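Local atomic coordinates of poly-beta-1,6-N-acetyl-D-glucosamine export protein (Escherichia coli, PDB entry 4Y25), a protein that exports the biofilm polysaccharide poly-beta-1,6-N-acetyl-D-glucosamine across the outer membrane through its C-terminal beta-barrel domain, the part seen here. Residues 17-22 / 283-288; 63-68 / 86-91; 139-144 / 153-158. All coordinates share one frame; numbering follows the deposited sequence.

Interaction 1: 17-22 / 283-288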
loop_
_atom_site.group_PDB
_atom_site.type_symbol
_atom_site.label_atom_id
_atom_site.label_comp_id
_atom_site.label_asym_id
_atom_site.label_seq_id
_atom_site.Cartn_x
_atom_site.Cartn_y
_atom_site.Cartn_z
ATOM N N GLY A 17 14.615 2.372 3.132
ATOM C CA GLY A 17 15.385 1.232 2.667
ATOM C C GLY A 17 16.706 1.047 3.395
ATOM O O GLY A 17 17.505 1.979 3.511
ATOM N N ILE A 18 16.932 -0.166 3.890
ATOM C CA ILE A 18 18.193 -0.507 4.531
ATOM C C ILE A 18 19.228 -0.812 3.455
ATOM O O ILE A 18 20.327 -0.258 3.451
ATOM C CB ILE A 18 18.044 -1.715 5.478
ATOM C CG1 ILE A 18 16.830 -1.531 6.391
ATOM C CG2 ILE A 18 19.308 -1.920 6.290
ATOM C CD1 ILE A 18 16.886 -0.274 7.218
ATOM N N ASP A 19 18.861 -1.704 2.544
ATOM C CA ASP A 19 19.659 -1.982 1.359
ATOM C C ASP A 19 18.746 -2.498 0.257
ATOM O O ASP A 19 18.457 -3.694 0.185
ATOM C CB ASP A 19 20.766 -2.994 1.658
ATOM C CG ASP A 19 21.693 -3.208 0.476
ATOM O OD1 ASP A 19 21.748 -2.329 -0.410
ATOM O OD2 ASP A 19 22.369 -4.257 0.434
ATOM N N ALA A 20 18.282 -1.585 -0.590
ATOM C CA ALA A 20 17.385 -1.940 -1.681
ATOM C C ALA A 20 18.099 -1.856 -3.024
ATOM O O ALA A 20 18.126 -0.801 -3.659
ATOM C CB ALA A 20 16.161 -1.040 -1.671
ATOM N N GLU A 21 18.670 -2.975 -3.457
ATOM C CA GLU A 21 19.430 -3.013 -4.701
ATOM C C GLU A 21 18.525 -3.257 -5.907
ATOM O O GLU A 21 18.996 -3.600 -6.991
ATOM C CB GLU A 21 20.525 -4.082 -4.618
ATOM C CG GLU A 21 21.559 -3.799 -3.532
ATOM C CD GLU A 21 22.486 -4.972 -3.265
ATOM O OE1 GLU A 21 22.460 -5.948 -4.041
ATOM O OE2 GLU A 21 23.243 -4.915 -2.273
ATOM N N GLY A 22 17.223 -3.061 -5.711
ATOM C CA GLY A 22 16.248 -3.204 -6.777
ATOM C C GLY A 22 16.355 -2.102 -7.815
ATOM O O GLY A 22 17.087 -1.132 -7.620
ATOM N N ARG A 283 18.116 -12.334 -9.764
ATOM C CA ARG A 283 17.463 -11.751 -8.602
ATOM C C ARG A 283 18.303 -10.731 -7.835
ATOM O O ARG A 283 19.471 -10.971 -7.529
ATOM C CB ARG A 283 17.049 -12.880 -7.659
ATOM C CG ARG A 283 16.424 -14.062 -8.382
ATOM C CD ARG A 283 16.554 -15.345 -7.582
ATOM N NE ARG A 283 15.795 -15.300 -6.338
ATOM C CZ ARG A 283 16.279 -15.667 -5.156
ATOM N NH1 ARG A 283 17.526 -16.107 -5.054
ATOM N NH2 ARG A 283 15.515 -15.596 -4.077
ATOM N N GLU A 284 17.692 -9.590 -7.532
ATOM C CA GLU A 284 18.255 -8.642 -6.578
ATOM C C GLU A 284 17.410 -8.651 -5.307
ATOM O O GLU A 284 16.258 -9.087 -5.326
ATOM C CB GLU A 284 18.326 -7.231 -7.171
ATOM C CG GLU A 284 19.596 -6.938 -7.972
ATOM C CD GLU A 284 20.827 -6.708 -7.099
ATOM O OE1 GLU A 284 20.822 -7.108 -5.915
ATOM O OE2 GLU A 284 21.806 -6.116 -7.603
ATOM N N HIS A 285 17.980 -8.176 -4.204
ATOM C CA HIS A 285 17.296 -8.234 -2.915
ATOM C C HIS A 285 16.908 -6.852 -2.391
ATOM O O HIS A 285 17.640 -5.878 -2.568
ATOM C CB HIS A 285 18.174 -8.948 -1.884
ATOM C CG HIS A 285 19.422 -8.199 -1.536
ATOM N ND1 HIS A 285 19.453 -7.213 -0.573
ATOM C CD2 HIS A 285 20.681 -8.286 -2.027
ATOM C CE1 HIS A 285 20.679 -6.727 -0.483
ATOM N NE2 HIS A 285 21.443 -7.361 -1.354
ATOM N N ASN A 286 15.750 -6.775 -1.743
ATOM C CA ASN A 286 15.322 -5.542 -1.095
ATOM C C ASN A 286 15.130 -5.735 0.400
ATOM O O ASN A 286 14.444 -6.655 0.837
ATOM C CB ASN A 286 14.030 -5.017 -1.720
ATOM C CG ASN A 286 14.250 -4.425 -3.095
ATOM O OD1 ASN A 286 15.259 -3.765 -3.343
ATOM N ND2 ASN A 286 13.301 -4.650 -3.997
ATOM N N LEU A 287 15.752 -4.862 1.181
ATOM C CA LEU A 287 15.611 -4.889 2.627
ATOM C C LEU A 287 15.207 -3.503 3.100
ATOM O O LEU A 287 15.913 -2.526 2.851
ATOM C CB LEU A 287 16.915 -5.329 3.293
ATOM C CG LEU A 287 16.884 -5.494 4.813
ATOM C CD1 LEU A 287 16.079 -6.727 5.202
ATOM C CD2 LEU A 287 18.294 -5.565 5.375
ATOM N N TYR A 288 14.067 -3.408 3.774
ATOM C CA TYR A 288 13.573 -2.105 4.199
ATOM C C TYR A 288 12.699 -2.179 5.443
ATOM O O TYR A 288 12.265 -3.256 5.856
ATOM C CB TYR A 288 12.799 -1.434 3.058
ATOM C CG TYR A 288 11.622 -2.228 2.532
ATOM C CD1 TYR A 288 11.803 -3.238 1.595
ATOM C CD2 TYR A 288 10.329 -1.952 2.958
ATOM C CE1 TYR A 288 10.729 -3.961 1.108
ATOM C CE2 TYR A 288 9.248 -2.668 2.475
ATOM C CZ TYR A 288 9.453 -3.671 1.549
ATOM O OH TYR A 288 8.381 -4.388 1.067
#

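Interaction 2: 63-68 / 86-91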
loop_
_atom_site.group_PDB
_atom_site.type_symbol
_atom_site.label_atom_id
_atom_site.label_comp_id
_atom_site.label_asym_id
_atom_site.label_seq_id
_atom_site.Cartn_x
_atom_site.Cartn_y
_atom_site.Cartn_z
ATOM N N GLY A 63 17.650 16.517 -4.840
ATOM C CA GLY A 63 16.549 15.849 -5.510
ATOM C C GLY A 63 15.484 15.388 -4.535
ATOM O O GLY A 63 15.334 14.193 -4.281
ATOM N N ILE A 64 14.735 16.343 -3.992
ATOM C CA ILE A 64 13.738 16.052 -2.968
ATOM C C ILE A 64 12.318 16.401 -3.431
ATOM O O ILE A 64 12.077 17.473 -3.989
ATOM C CB ILE A 64 14.067 16.808 -1.658
ATOM C CG1 ILE A 64 12.886 16.760 -0.689
ATOM C CG2 ILE A 64 14.456 18.249 -1.952
ATOM C CD1 ILE A 64 12.537 15.367 -0.239
ATOM N N VAL A 65 11.386 15.479 -3.194
ATOM C CA VAL A 65 9.985 15.663 -3.559
ATOM C C VAL A 65 9.084 15.794 -2.331
ATOM O O VAL A 65 9.070 14.913 -1.470
ATOM C CB VAL A 65 9.478 14.490 -4.410
ATOM C CG1 VAL A 65 8.146 14.846 -5.059
ATOM C CG2 VAL A 65 10.511 14.116 -5.463
ATOM N N ARG A 66 8.327 16.888 -2.256
ATOM C CA ARG A 66 7.403 17.103 -1.143
ATOM C C ARG A 66 5.957 17.266 -1.616
ATOM O O ARG A 66 5.702 17.741 -2.724
ATOM C CB ARG A 66 7.818 18.328 -0.320
ATOM C CG ARG A 66 9.314 18.581 -0.279
ATOM C CD ARG A 66 9.701 19.472 0.890
ATOM N NE ARG A 66 11.153 19.555 1.039
ATOM C CZ ARG A 66 11.800 19.402 2.191
ATOM N NH1 ARG A 66 11.129 19.155 3.308
ATOM N NH2 ARG A 66 13.123 19.495 2.224
ATOM N N ASP A 67 5.014 16.860 -0.768
ATOM C CA ASP A 67 3.588 16.995 -1.064
ATOM C C ASP A 67 2.860 17.770 0.022
ATOM O O ASP A 67 3.023 17.493 1.208
ATOM C CB ASP A 67 2.919 15.626 -1.217
ATOM C CG ASP A 67 3.358 14.892 -2.460
ATOM O OD1 ASP A 67 4.552 14.969 -2.804
ATOM O OD2 ASP A 67 2.509 14.231 -3.092
ATOM N N TRP A 68 2.050 18.737 -0.391
ATOM C CA TRP A 68 1.091 19.355 0.511
ATOM C C TRP A 68 -0.306 19.015 0.022
ATOM O O TRP A 68 -0.648 19.283 -1.128
ATOM C CB TRP A 68 1.296 20.866 0.588
ATOM C CG TRP A 68 2.558 21.241 1.289
ATOM C CD1 TRP A 68 2.743 21.369 2.635
ATOM C CD2 TRP A 68 3.823 21.522 0.682
ATOM N NE1 TRP A 68 4.043 21.720 2.903
ATOM C CE2 TRP A 68 4.727 21.820 1.721
ATOM C CE3 TRP A 68 4.279 21.554 -0.640
ATOM C CZ2 TRP A 68 6.061 22.145 1.479
ATOM C CZ3 TRP A 68 5.601 21.877 -0.876
ATOM C CH2 TRP A 68 6.476 22.168 0.177
ATOM N N ALA A 86 -3.749 17.791 -3.964
ATOM C CA ALA A 86 -2.408 18.020 -3.447
ATOM C C ALA A 86 -1.575 18.877 -4.395
ATOM O O ALA A 86 -1.883 18.990 -5.580
ATOM C CB ALA A 86 -1.711 16.694 -3.194
ATOM N N GLU A 87 -0.520 19.482 -3.860
ATOM C CA GLU A 87 0.454 20.194 -4.678
ATOM C C GLU A 87 1.819 19.535 -4.516
ATOM O O GLU A 87 2.292 19.339 -3.397
ATOM C CB GLU A 87 0.519 21.673 -4.290
ATOM C CG GLU A 87 0.824 22.606 -5.452
ATOM C CD GLU A 87 -0.082 22.362 -6.646
ATOM O OE1 GLU A 87 -1.320 22.385 -6.474
ATOM O OE2 GLU A 87 0.445 22.148 -7.759
ATOM N N ARG A 88 2.444 19.180 -5.634
ATOM C CA ARG A 88 3.736 18.506 -5.602
ATOM C C ARG A 88 4.833 19.397 -6.170
ATOM O O ARG A 88 4.679 19.992 -7.236
ATOM C CB ARG A 88 3.670 17.185 -6.374
ATOM C CG ARG A 88 4.839 16.251 -6.097
ATOM C CD ARG A 88 4.373 14.821 -5.847
ATOM N NE ARG A 88 4.147 14.067 -7.074
ATOM C CZ ARG A 88 3.757 12.796 -7.103
ATOM N NH1 ARG A 88 3.542 12.138 -5.971
ATOM N NH2 ARG A 88 3.576 12.182 -8.265
ATOM N N VAL A 89 5.941 19.486 -5.444
ATOM C CA VAL A 89 7.045 20.346 -5.843
ATOM C C VAL A 89 8.296 19.533 -6.113
ATOM O O VAL A 89 8.597 18.574 -5.400
ATOM C CB VAL A 89 7.356 21.403 -4.765
ATOM C CG1 VAL A 89 8.325 22.451 -5.302
ATOM C CG2 VAL A 89 6.076 22.062 -4.300
ATOM N N PHE A 90 9.016 19.916 -7.159
ATOM C CA PHE A 90 10.317 19.338 -7.417
ATOM C C PHE A 90 11.233 20.244 -8.238
ATOM O O PHE A 90 10.923 20.558 -9.387
ATOM C CB PHE A 90 10.192 18.008 -8.144
ATOM C CG PHE A 90 11.510 17.434 -8.478
ATOM C CD1 PHE A 90 12.198 16.696 -7.537
ATOM C CD2 PHE A 90 12.120 17.722 -9.688
ATOM C CE1 PHE A 90 13.444 16.203 -7.816
ATOM C CE2 PHE A 90 13.366 17.244 -9.967
ATOM C CZ PHE A 90 14.035 16.482 -9.026
ATOM N N ASN A 91 12.385 20.596 -7.670
ATOM C CA ASN A 91 13.383 21.437 -8.339
ATOM C C ASN A 91 12.771 22.731 -8.871
ATOM O O ASN A 91 12.856 23.024 -10.065
ATOM C CB ASN A 91 14.067 20.669 -9.480
ATOM C CG ASN A 91 15.302 21.383 -10.015
ATOM O OD1 ASN A 91 16.002 22.077 -9.278
ATOM N ND2 ASN A 91 15.569 21.217 -11.307
#

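Interaction 3: 139-144 / 153-158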
loop_
_atom_site.group_PDB
_atom_site.type_symbol
_atom_site.label_atom_id
_atom_site.label_comp_id
_atom_site.label_asym_id
_atom_site.label_seq_id
_atom_site.Cartn_x
_atom_site.Cartn_y
_atom_site.Cartn_z
ATOM N N ALA A 139 -9.656 -0.216 -9.498
ATOM C CA ALA A 139 -10.911 -0.830 -9.084
ATOM C C ALA A 139 -10.629 -2.158 -8.395
ATOM O O ALA A 139 -9.658 -2.840 -8.731
ATOM C CB ALA A 139 -11.832 -1.027 -10.273
ATOM N N TYR A 140 -11.462 -2.524 -7.426
ATOM C CA TYR A 140 -11.318 -3.826 -6.783
ATOM C C TYR A 140 -12.639 -4.403 -6.285
ATOM O O TYR A 140 -13.607 -3.678 -6.057
ATOM C CB TYR A 140 -10.319 -3.748 -5.624
ATOM C CG TYR A 140 -10.738 -2.881 -4.456
ATOM C CD1 TYR A 140 -11.539 -3.389 -3.437
ATOM C CD2 TYR A 140 -10.303 -1.567 -4.351
ATOM C CE1 TYR A 140 -11.912 -2.603 -2.360
ATOM C CE2 TYR A 140 -10.668 -0.775 -3.278
ATOM C CZ TYR A 140 -11.472 -1.297 -2.285
ATOM O OH TYR A 140 -11.836 -0.510 -1.214
ATOM N N VAL A 141 -12.659 -5.723 -6.126
ATOM C CA VAL A 141 -13.820 -6.437 -5.610
ATOM C C VAL A 141 -13.373 -7.430 -4.542
ATOM O O VAL A 141 -12.444 -8.207 -4.755
ATOM C CB VAL A 141 -14.579 -7.184 -6.730
ATOM C CG1 VAL A 141 -15.710 -8.018 -6.149
ATOM C CG2 VAL A 141 -15.113 -6.201 -7.759
ATOM N N ARG A 142 -14.038 -7.397 -3.393
ATOM C CA ARG A 142 -13.678 -8.242 -2.261
ATOM C C ARG A 142 -14.876 -9.087 -1.819
ATOM O O ARG A 142 -15.993 -8.583 -1.703
ATOM C CB ARG A 142 -13.133 -7.367 -1.124
ATOM C CG ARG A 142 -13.437 -7.804 0.300
ATOM C CD ARG A 142 -12.978 -6.710 1.275
ATOM N NE ARG A 142 -13.742 -6.684 2.523
ATOM C CZ ARG A 142 -13.366 -6.027 3.616
ATOM N NH1 ARG A 142 -12.217 -5.367 3.633
ATOM N NH2 ARG A 142 -14.119 -6.063 4.707
ATOM N N TRP A 143 -14.641 -10.377 -1.596
ATOM C CA TRP A 143 -15.719 -11.327 -1.329
ATOM C C TRP A 143 -15.428 -12.224 -0.124
ATOM O O TRP A 143 -14.404 -12.911 -0.084
ATOM C CB TRP A 143 -15.968 -12.185 -2.571
ATOM C CG TRP A 143 -16.876 -13.342 -2.339
ATOM C CD1 TRP A 143 -18.035 -13.347 -1.619
ATOM C CD2 TRP A 143 -16.681 -14.684 -2.795
ATOM N NE1 TRP A 143 -18.582 -14.606 -1.613
ATOM C CE2 TRP A 143 -17.769 -15.446 -2.327
ATOM C CE3 TRP A 143 -15.693 -15.314 -3.559
ATOM C CZ2 TRP A 143 -17.898 -16.806 -2.599
ATOM C CZ3 TRP A 143 -15.824 -16.662 -3.828
ATOM C CH2 TRP A 143 -16.917 -17.394 -3.349
ATOM N N TYR A 144 -16.347 -12.223 0.844
ATOM C CA TYR A 144 -16.175 -12.975 2.093
ATOM C C TYR A 144 -17.085 -14.192 2.165
ATOM O O TYR A 144 -18.229 -14.099 2.597
ATOM C CB TYR A 144 -16.401 -12.071 3.306
ATOM C CG TYR A 144 -15.286 -11.089 3.451
ATOM C CD1 TYR A 144 -14.205 -11.151 2.600
ATOM C CD2 TYR A 144 -15.237 -10.171 4.493
ATOM C CE1 TYR A 144 -13.125 -10.273 2.715
ATOM C CE2 TYR A 144 -14.144 -9.290 4.621
ATOM C CZ TYR A 144 -13.078 -9.373 3.719
ATOM O OH TYR A 144 -11.968 -8.558 3.807
ATOM N N VAL A 153 -10.110 -9.395 -5.743
ATOM C CA VAL A 153 -9.719 -9.114 -7.116
ATOM C C VAL A 153 -9.483 -7.622 -7.288
ATOM O O VAL A 153 -10.284 -6.803 -6.841
ATOM C CB VAL A 153 -10.781 -9.581 -8.123
ATOM C CG1 VAL A 153 -10.161 -9.722 -9.503
ATOM C CG2 VAL A 153 -11.394 -10.899 -7.674
ATOM N N SER A 154 -8.379 -7.272 -7.934
ATOM C CA SER A 154 -8.021 -5.875 -8.123
ATOM C C SER A 154 -7.289 -5.670 -9.436
ATOM O O SER A 154 -6.601 -6.568 -9.923
ATOM C CB SER A 154 -7.157 -5.381 -6.963
ATOM O OG SER A 154 -6.647 -4.088 -7.227
ATOM N N TRP A 155 -7.443 -4.484 -10.010
ATOM C CA TRP A 155 -6.730 -4.129 -11.226
ATOM C C TRP A 155 -6.618 -2.618 -11.353
ATOM O O TRP A 155 -7.405 -1.877 -10.765
ATOM C CB TRP A 155 -7.422 -4.714 -12.457
ATOM C CG TRP A 155 -8.816 -4.229 -12.629
ATOM C CD1 TRP A 155 -9.223 -3.146 -13.349
ATOM C CD2 TRP A 155 -9.999 -4.806 -12.067
ATOM N NE1 TRP A 155 -10.588 -3.012 -13.271
ATOM C CE2 TRP A 155 -11.088 -4.020 -12.489
ATOM C CE3 TRP A 155 -10.243 -5.912 -11.247
ATOM C CZ2 TRP A 155 -12.401 -4.304 -12.120
ATOM C CZ3 TRP A 155 -11.546 -6.192 -10.881
ATOM C CH2 TRP A 155 -12.608 -5.392 -11.317
ATOM N N ALA A 156 -5.634 -2.170 -12.123
ATOM C CA ALA A 156 -5.386 -0.746 -12.286
ATOM C C ALA A 156 -4.784 -0.441 -13.649
ATOM O O ALA A 156 -3.931 -1.177 -14.144
ATOM C CB ALA A 156 -4.473 -0.240 -11.185
ATOM N N PHE A 157 -5.240 0.651 -14.251
ATOM C CA PHE A 157 -4.687 1.123 -15.511
ATOM C C PHE A 157 -3.988 2.460 -15.267
ATOM O O PHE A 157 -4.501 3.307 -14.535
ATOM C CB PHE A 157 -5.786 1.256 -16.574
ATOM C CG PHE A 157 -6.702 0.058 -16.661
ATOM C CD1 PHE A 157 -6.394 -1.009 -17.490
ATOM C CD2 PHE A 157 -7.874 0.005 -15.922
ATOM C CE1 PHE A 157 -7.232 -2.111 -17.576
ATOM C CE2 PHE A 157 -8.718 -1.094 -16.003
ATOM C CZ PHE A 157 -8.394 -2.151 -16.832
ATOM N N THR A 158 -2.811 2.645 -15.860
ATOM C CA THR A 158 -2.031 3.859 -15.626
ATOM C C THR A 158 -1.456 4.437 -16.914
ATOM O O THR A 158 -0.765 3.744 -17.657
ATOM C CB THR A 158 -0.863 3.605 -14.648
ATOM O OG1 THR A 158 -1.334 2.885 -13.501
ATOM C CG2 THR A 158 -0.248 4.922 -14.202
#

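Interaction 1: 17-22 / 283-288
G17 and Y288 begin the antiparallel pairing of 17-22 with 283-288 as a non-hydrogen-bonded pair, and the register then slips by one residue at a classic beta bulge. I18 and D19 both face L287, and both donate to its carbonyl: I18 N lies 2.8 Å from L287 O, while D19 N reaches the same oxygen at 3.1 Å. The two N-H groups come from the same face of the carbonyl plane, each tilted about 20° from it. L287 N answers by donating to D19 O from above that carbonyl's plane, and E21 N bonds to H285 O. Beyond D19, A20 pairs with N286 before the chain leaves the strand.

This is the closing seam of the outer-membrane barrel, where the first strand, 8-20, meets the last, 283-297. Across the seam, the 17-22 side bonds onward to D29 and K27, and the 283-288 side to strand 266-278.

On the outward face, the CD2 branch of L287 meets I18 CB at 3.9 Å, the two side chains crossing obliquely. D19 sends OD2 to the edge of the H285 ring, in its plane, 3.1 Å from CE1; CG of D19 stands anti to the backbone N (chi1 -175°), and the carboxylate is turned 79° from the ring. The E21 carboxylate approaches the NE2 side of the same imidazole, and the nearby carboxylates could favour a protonated histidine.

At the end of the pairing, E21 crosses E284 at about a right angle. Their OE1 atoms are modelled 2.7 Å apart, an exact distance that is doubtful; if the pair is that close, one acid probably holds a proton.

On the inward face, N286 turns its amide oxygen toward the other segment: OD1 lies 3.3 Å from A20 CB and accepts a weak bond from G22 N at 3.2 Å.

Interaction 2: 63-68 / 86-91
D67 and R88 pair across the beta hairpin of strands 64-76 and 79-89, two neighbouring staves of the outer-membrane barrel, near the open end of the hairpin rather than at its turn. The short segments run antiparallel, their axes 4.8 Å apart at closest. R66 with V89 and W68 with E87 are hydrogen-bonded pairs. V89 N donates to R66 O nearly straight (N-H...O 167°), and W68 and E87 exchange two bonds, W68 N to E87 O and E87 N to W68 O, each donor lying in the acceptor's carbonyl plane. D67 and R88, the non-hydrogen-bonded pair between them, instead bring CA hydrogens toward the carbonyls of E87 and R66.

W68 and V89 share the outward face: CG2 of V89 touches the edge of the indole, in its plane, 3.5 Å from W68 CZ3, while F51 of strand 45-55 meets the same indole. Near the mouth of the hairpin, the F90 ring comes up against the other strand, CD1 lying 3.7 Å from V65 CG2 and 3.6 Å from I64 O. R126 adds a cation-pi contact to this ring.

R88 points into the barrel, among L119, H121 and M128, with V65 CG1 packed against its CG at 3.7 Å. D67 lies alongside it, both side chains pointing the same way. The arginine bends at chi2 (134°), which places CD, and again at chi3 (83°); CD lies against the acid, 3.1 Å from D67 OD1. The salt bridge is long, D67 OD2 to R88 NH1 at 3.7 Å.

Interaction 3: 139-144 / 153-158
W155 lays its indole across A139, with A139 O 3.9 Å above the ring plane and over its centre. The methyl of A139 also meets the ring, CB lying 3.8 Å from W155 CE2 and as far from CZ2 and NE1. In W155, CG sits between the backbone N and the carbonyl carbon (chi1 60°), and with chi2 at 92° the indole turns its face to A139 O. Farther along the same outward surface, V141 CG2 approaches the six-membered ring more loosely, 4.4 Å from W155 CH2.

Beneath the indole the backbone pairing is regular. A139 and W155 form a hydrogen-bonded pair, A139 N to W155 O and W155 N to A139 O, the latter 3.0 Å long and nearly straight. V141 and V153 form the next such pair: V141 N donates to V153 O at 2.7 Å and V153 N back to V141 O. Between them, Y140 and S154 make the non-hydrogen-bonded pair on the inward face, CB to CB 3.8 Å apart. The tyrosine ring then leads away from the serine.

The segments are near-perfectly antiparallel, 177° between their directions, and belong to the hairpin of strands 134-144 and 149-160. Their cross-strand contact is confined to 139-141 and 153-155. On one flank strand 110-118 bonds to Y140 and R142 and packs W110 and I112 against V141. On the other, strand 165-179 flanks the second hairpin strand, with V169 touching W155, S170 bonded to the S154 backbone and L171 against V153.

In the fold
From the N terminus, the chain enters the barrel through strand 8-20; 17-22 spans the far end of that strand and the start of the loop after it. Its partner, 283-288, comes only with the last strand, so interaction 1 closes a loop of 260 residues and joins the first strand to the sixteenth. Interactions 2 and 3 both fall within that span, one after the other without crossing. Interaction 2 ties strand 64-76 to 79-89; interaction 3 closes a shorter loop, eight residues against seventeen, in the hairpin of 134-144 and 149-160. All three share one closed antiparallel sheet without touching: interactions 1 and 3 lie on opposite sides of the chain's centre, their centres 28 Å apart.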